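Local coordinates for protein quinone oxidoreductase (Thermus thermophilus, PDB 1IZ0) that probably reduces quinones with NADPH, which it binds, as a member of the zinc-binding-dehydrogenase-like quinone oxidoreductase family, at residues 163-166 / 167-171; 41-45 / 46-50. One frame throughout, in Å; residues are numbered along the deposited sequence.

Interaction 1: 163-166 / 167-171; sequences LALP and LALGA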
ATOM      1  N   LEU A 163     -15.781   5.771  -8.295  1.00 24.39           N
ATOM      2  CA  LEU A 163     -15.203   5.560  -9.614  1.00 22.89           C
ATOM      3  C   LEU A 163     -14.558   6.761 -10.304  1.00 23.54           C
ATOM      4  O   LEU A 163     -13.689   6.586 -11.154  1.00 23.71           O
ATOM      5  CB  LEU A 163     -16.269   4.955 -10.521  1.00 20.75           C
ATOM      6  CG  LEU A 163     -16.899   3.677  -9.965  1.00 20.78           C
ATOM      7  CD1 LEU A 163     -17.966   3.182 -10.929  1.00 23.01           C
ATOM      8  CD2 LEU A 163     -15.822   2.612  -9.762  1.00 21.58           C
ATOM      9  N   ALA A 164     -14.978   7.974  -9.950  1.00 23.36           N
ATOM     10  CA  ALA A 164     -14.422   9.174 -10.570  1.00 20.52           C
ATOM     11  C   ALA A 164     -12.903   9.325 -10.389  1.00 20.66           C
ATOM     12  O   ALA A 164     -12.193   9.693 -11.326  1.00 20.83           O
ATOM     13  CB  ALA A 164     -15.136  10.400 -10.033  1.00 19.26           C
ATOM     14  N   LEU A 165     -12.399   9.029  -9.198  1.00 21.42           N
ATOM     15  CA  LEU A 165     -10.963   9.165  -8.925  1.00 22.95           C
ATOM     16  C   LEU A 165     -10.082   8.248  -9.783  1.00 22.08           C
ATOM     17  O   LEU A 165      -9.128   8.705 -10.425  1.00 21.21           O
ATOM     18  CB  LEU A 165     -10.679   8.889  -7.444  1.00 23.41           C
ATOM     19  CG  LEU A 165      -9.857   9.905  -6.652  1.00 28.96           C
ATOM     20  CD1 LEU A 165      -9.293   9.214  -5.397  1.00 25.04           C
ATOM     21  CD2 LEU A 165      -8.734  10.468  -7.511  1.00 25.86           C
ATOM     22  N   PRO A 166     -10.369   6.936  -9.787  1.00 21.52           N
ATOM     23  CA  PRO A 166      -9.569   5.999 -10.586  1.00 22.18           C
ATOM     24  C   PRO A 166      -9.594   6.376 -12.068  1.00 21.58           C
ATOM     25  O   PRO A 166      -8.583   6.289 -12.765  1.00 21.31           O
ATOM     26  CB  PRO A 166     -10.257   4.659 -10.335  1.00 22.41           C
ATOM     27  CG  PRO A 166     -10.843   4.829  -8.969  1.00 24.13           C
ATOM     28  CD  PRO A 166     -11.395   6.219  -9.008  1.00 21.00           C
ATOM     29  N   LEU A 167     -10.767   6.780 -12.540  1.00 21.28           N
ATOM     30  CA  LEU A 167     -10.948   7.177 -13.934  1.00 21.49           C
ATOM     31  C   LEU A 167     -10.052   8.395 -14.179  1.00 20.46           C
ATOM     32  O   LEU A 167      -9.355   8.487 -15.193  1.00 20.46           O
ATOM     33  CB  LEU A 167     -12.429   7.520 -14.166  1.00 19.89           C
ATOM     34  CG  LEU A 167     -13.169   7.225 -15.478  1.00 22.58           C
ATOM     35  CD1 LEU A 167     -13.565   8.537 -16.158  1.00 17.92           C
ATOM     36  CD2 LEU A 167     -12.323   6.347 -16.388  1.00 19.52           C
ATOM     37  N   ALA A 168     -10.046   9.319 -13.226  1.00 19.17           N
ATOM     38  CA  ALA A 168      -9.225  10.518 -13.346  1.00 17.75           C
ATOM     39  C   ALA A 168      -7.737  10.182 -13.337  1.00 19.93           C
ATOM     40  O   ALA A 168      -6.936  10.829 -14.027  1.00 20.05           O
ATOM     41  CB  ALA A 168      -9.549  11.474 -12.220  1.00 15.36           C
ATOM     42  N   LEU A 169      -7.361   9.164 -12.566  1.00 19.31           N
ATOM     43  CA  LEU A 169      -5.960   8.775 -12.481  1.00 20.21           C
ATOM     44  C   LEU A 169      -5.415   8.122 -13.752  1.00 21.06           C
ATOM     45  O   LEU A 169      -4.206   7.903 -13.868  1.00 21.12           O
ATOM     46  CB  LEU A 169      -5.744   7.846 -11.283  1.00 18.24           C
ATOM     47  CG  LEU A 169      -5.844   8.582  -9.945  1.00 18.11           C
ATOM     48  CD1 LEU A 169      -6.037   7.591  -8.818  1.00 16.22           C
ATOM     49  CD2 LEU A 169      -4.587   9.434  -9.739  1.00 17.63           C
ATOM     50  N   GLY A 170      -6.301   7.806 -14.695  1.00 21.87           N
ATOM     51  CA  GLY A 170      -5.857   7.196 -15.937  1.00 22.10           C
ATOM     52  C   GLY A 170      -6.516   5.883 -16.343  1.00 23.40           C
ATOM     53  O   GLY A 170      -6.210   5.347 -17.411  1.00 23.93           O
ATOM     54  N   ALA A 171      -7.409   5.348 -15.517  1.00 21.57           N
ATOM     55  CA  ALA A 171      -8.060   4.085 -15.870  1.00 21.50           C
ATOM     56  C   ALA A 171      -8.838   4.236 -17.177  1.00 20.87           C
ATOM     57  O   ALA A 171      -9.466   5.266 -17.406  1.00 19.87           O
ATOM     58  CB  ALA A 171      -8.994   3.641 -14.757  1.00 17.48           C
TER
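Leu169 folds back over the carbonyl of Leu165, one helical turn earlier: its CG lies 3.3 Å from Leu165 O, while its N donates to the same oxygen at 2.8 Å, in the carbonyl plane. Because CG stands anti to the carbonyl carbon (chi1 -72°), CD1 reaches back to Leu165 CD2, 4.2 Å away, and the two side chains cross obliquely. Two more i to i+4 bonds build the turn, Leu167 N to Leu163 O and Ala168 N to Ala164 O.

At the C-terminal end the chain turns out through Gly170 at positive phi (126°), in a Schellman motif. Gly170 N bonds Leu167 O at 3.2 Å. Ala171 N bonds Pro166 O at 3.1 Å, donor tilted 23° from the carbonyl plane, and Ala171 CB rests 3.3 Å from that oxygen. The short helix forms the crossover between parallel strands 152-157 and 173-176 of the Rossmann sheet. Leu163, Pro166 and Ala171 pack against strand 152-157, Leu165 and Leu169 against Thr140 of helix 137-148, whereas Ala164, Leu167 and Ala168 are exposed. Once the helical pattern stops, Ala171 N takes up the carbonyl of buried Pro166, so that oxygen is satisfied by the backbone alone.

Interaction 2: 41-45 / 46-50; sequences DHLMR and LGAYL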
ATOM      1  N   ASP A  41      -1.577  -2.591   9.667  1.00 25.45           N
ATOM      2  CA  ASP A  41      -1.430  -2.087  11.028  1.00 25.25           C
ATOM      3  C   ASP A  41      -2.631  -2.536  11.852  1.00 24.97           C
ATOM      4  O   ASP A  41      -2.499  -2.885  13.023  1.00 25.36           O
ATOM      5  CB  ASP A  41      -1.340  -0.555  11.042  1.00 25.78           C
ATOM      6  CG  ASP A  41      -0.064  -0.036  10.397  1.00 25.68           C
ATOM      7  OD1 ASP A  41       1.036  -0.452  10.822  1.00 28.20           O
ATOM      8  OD2 ASP A  41      -0.160   0.795   9.472  1.00 25.76           O
ATOM      9  N   HIS A  42      -3.806  -2.529  11.238  1.00 24.16           N
ATOM     10  CA  HIS A  42      -5.010  -2.951  11.938  1.00 24.86           C
ATOM     11  C   HIS A  42      -4.940  -4.436  12.281  1.00 25.09           C
ATOM     12  O   HIS A  42      -5.308  -4.836  13.381  1.00 24.27           O
ATOM     13  CB  HIS A  42      -6.252  -2.675  11.091  1.00 22.61           C
ATOM     14  CG  HIS A  42      -7.495  -3.322  11.619  1.00 25.21           C
ATOM     15  ND1 HIS A  42      -7.961  -4.534  11.150  1.00 24.97           N
ATOM     16  CD2 HIS A  42      -8.360  -2.936  12.588  1.00 25.29           C
ATOM     17  CE1 HIS A  42      -9.061  -4.863  11.805  1.00 25.45           C
ATOM     18  NE2 HIS A  42      -9.323  -3.911  12.684  1.00 25.26           N
ATOM     19  N   LEU A  43      -4.456  -5.249  11.344  1.00 25.32           N
ATOM     20  CA  LEU A  43      -4.351  -6.688  11.575  1.00 26.82           C
ATOM     21  C   LEU A  43      -3.308  -7.023  12.632  1.00 26.57           C
ATOM     22  O   LEU A  43      -3.452  -7.991  13.377  1.00 26.04           O
ATOM     23  CB  LEU A  43      -4.004  -7.420  10.273  1.00 25.39           C
ATOM     24  CG  LEU A  43      -5.094  -7.388   9.199  1.00 26.86           C
ATOM     25  CD1 LEU A  43      -4.639  -8.171   7.977  1.00 26.27           C
ATOM     26  CD2 LEU A  43      -6.382  -7.982   9.766  1.00 26.10           C
HETATM   27  N   MSE A  44      -2.254  -6.222  12.696  1.00 27.18           N
HETATM   28  CA  MSE A  44      -1.198  -6.460  13.665  1.00 28.39           C
HETATM   29  C   MSE A  44      -1.656  -6.197  15.092  1.00 26.20           C
HETATM   30  O   MSE A  44      -1.125  -6.784  16.029  1.00 24.48           O
HETATM   31  CB  MSE A  44       0.024  -5.605  13.332  1.00 30.34           C
HETATM   32  CG  MSE A  44       1.175  -6.420  12.781  1.00 41.34           C
HETATM   33 SE   MSE A  44       2.523  -5.334  11.932  1.00 52.87          SE
HETATM   34  CE  MSE A  44       3.085  -4.294  13.476  1.00 47.94           C
ATOM     35  N   ARG A  45      -2.632  -5.307  15.255  1.00 25.67           N
ATOM     36  CA  ARG A  45      -3.166  -5.001  16.584  1.00 26.09           C
ATOM     37  C   ARG A  45      -4.003  -6.172  17.075  1.00 26.14           C
ATOM     38  O   ARG A  45      -4.222  -6.335  18.277  1.00 27.26           O
ATOM     39  CB  ARG A  45      -4.061  -3.760  16.546  1.00 24.76           C
ATOM     40  CG  ARG A  45      -3.326  -2.462  16.451  1.00 24.96           C
ATOM     41  CD  ARG A  45      -4.295  -1.291  16.450  1.00 27.63           C
ATOM     42  NE  ARG A  45      -5.115  -1.228  17.661  1.00 23.02           N
ATOM     43  CZ  ARG A  45      -5.795  -0.148  18.028  1.00 23.82           C
ATOM     44  NH1 ARG A  45      -5.743   0.940  17.274  1.00 23.38           N
ATOM     45  NH2 ARG A  45      -6.527  -0.151  19.139  1.00 23.52           N
ATOM     46  N   LEU A  46      -4.485  -6.977  16.134  1.00 26.39           N
ATOM     47  CA  LEU A  46      -5.314  -8.128  16.467  1.00 28.36           C
ATOM     48  C   LEU A  46      -4.512  -9.420  16.458  1.00 28.96           C
ATOM     49  O   LEU A  46      -5.029 -10.480  16.805  1.00 30.78           O
ATOM     50  CB  LEU A  46      -6.473  -8.251  15.474  1.00 29.12           C
ATOM     51  CG  LEU A  46      -7.323  -7.003  15.232  1.00 28.92           C
ATOM     52  CD1 LEU A  46      -8.466  -7.358  14.290  1.00 30.06           C
ATOM     53  CD2 LEU A  46      -7.865  -6.474  16.549  1.00 30.91           C
ATOM     54  N   GLY A  47      -3.245  -9.327  16.066  1.00 29.28           N
ATOM     55  CA  GLY A  47      -2.403 -10.505  16.009  1.00 30.00           C
ATOM     56  C   GLY A  47      -2.836 -11.394  14.858  1.00 31.46           C
ATOM     57  O   GLY A  47      -2.634 -12.612  14.883  1.00 31.59           O
ATOM     58  N   ALA A  48      -3.426 -10.777  13.837  1.00 31.50           N
ATOM     59  CA  ALA A  48      -3.910 -11.510  12.671  1.00 31.53           C
ATOM     60  C   ALA A  48      -3.114 -11.226  11.398  1.00 32.25           C
ATOM     61  O   ALA A  48      -3.615 -11.446  10.299  1.00 32.88           O
ATOM     62  CB  ALA A  48      -5.378 -11.187  12.441  1.00 29.77           C
ATOM     63  N   TYR A  49      -1.881 -10.748  11.536  1.00 31.15           N
ATOM     64  CA  TYR A  49      -1.066 -10.442  10.363  1.00 32.24           C
ATOM     65  C   TYR A  49       0.072 -11.446  10.147  1.00 34.01           C
ATOM     66  O   TYR A  49       0.439 -12.190  11.057  1.00 34.79           O
ATOM     67  CB  TYR A  49      -0.492  -9.027  10.485  1.00 30.10           C
ATOM     68  CG  TYR A  49       0.127  -8.500   9.209  1.00 29.95           C
ATOM     69  CD1 TYR A  49       1.435  -8.011   9.196  1.00 28.83           C
ATOM     70  CD2 TYR A  49      -0.590  -8.493   8.007  1.00 28.72           C
ATOM     71  CE1 TYR A  49       2.014  -7.532   8.020  1.00 27.97           C
ATOM     72  CE2 TYR A  49      -0.015  -8.014   6.822  1.00 27.62           C
ATOM     73  CZ  TYR A  49       1.287  -7.537   6.841  1.00 27.25           C
ATOM     74  OH  TYR A  49       1.868  -7.070   5.684  1.00 29.58           O
ATOM     75  N   LEU A  50       0.626 -11.464   8.939  1.00 36.09           N
ATOM     76  CA  LEU A  50       1.725 -12.370   8.619  1.00 37.52           C
ATOM     77  C   LEU A  50       2.847 -12.230   9.646  1.00 37.18           C
ATOM     78  O   LEU A  50       3.383 -13.233  10.113  1.00 38.36           O
ATOM     79  CB  LEU A  50       2.257 -12.096   7.208  1.00 38.51           C
ATOM     80  CG  LEU A  50       1.314 -12.415   6.040  1.00 40.00           C
ATOM     81  CD1 LEU A  50       0.893 -13.875   6.119  1.00 40.06           C
ATOM     82  CD2 LEU A  50       0.095 -11.513   6.084  1.00 41.21           C
TER
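Helix 39-46 ends in a Schellman motif: Gly47, at positive phi (71°), lets Ala48 N turn back to Leu43 O at 2.8 Å, while Gly47 N makes a weak bond of 3.3 Å to Met44 O. Leu43 O also accepts from Leu46 N, and its two donors come from opposite faces of the carbonyl plane. Ala48 N is tilted 28° from that plane, whereas Leu46 N sits well above it, away from a lone pair.

Beyond the glycine the chain brings Tyr49 back against the last turn. Its CB lies 3.9 Å from Leu43 CB and equally near Met44 CG, and these two residues meet the CB end of the ring at its two CD carbons. At CD1, Met44, a selenomethionine, approaches obliquely; its SE is 5.1 Å from the ring centroid, a Met-aromatic contact. At Tyr49 CD2, Leu43 CD1 approaches to 4.1 Å, the leucine crossing the tyrosine at about a right angle.

Elsewhere on the turn, Leu46 CD1 meets His42 CE1 at 3.6 Å. The imidazole gets there because CG is anti to the backbone N (chi1 169°), which swings the ring along the helix toward its end. Arg45 leads away, its NH1 in a salt bridge with Glu283, its NH2 hydrogen-bonded to Gly11 O, and Phe286 as a cation-pi partner.

Tyr49 OH bonds Trp243 NE1, next to Leu244, which contacts NADPH in the complex. The apolar contacts at the CB end and the hydroxyl bond together fix Tyr49 at both ends, tying the end of this helix to the nucleotide-binding part of the chain.

How the interactions relate
Interactions 1 and 2 both close a short helix with a positive-phi glycine and a Schellman motif, but they do so in different parts of the enzyme, on opposite sides of the chain's centre. Their centres are 30 Å apart and their nearest atoms about 19 Å, so they do not touch. Residues 163-171 belong to the Rossmann part, on a crossover helix, where the Leu163 side chain is about 5 Å from that of Lys162 and about 8 Å from that of Tyr177. Residues 41-50 belong to the GroES-like part, with Leu43 about 4 Å from Phe39 and Tyr49 about 6 Å from Leu244, side chain to side chain. These four neighbours contact NADPH in the complex, so each interaction has one end near that site, which is empty here.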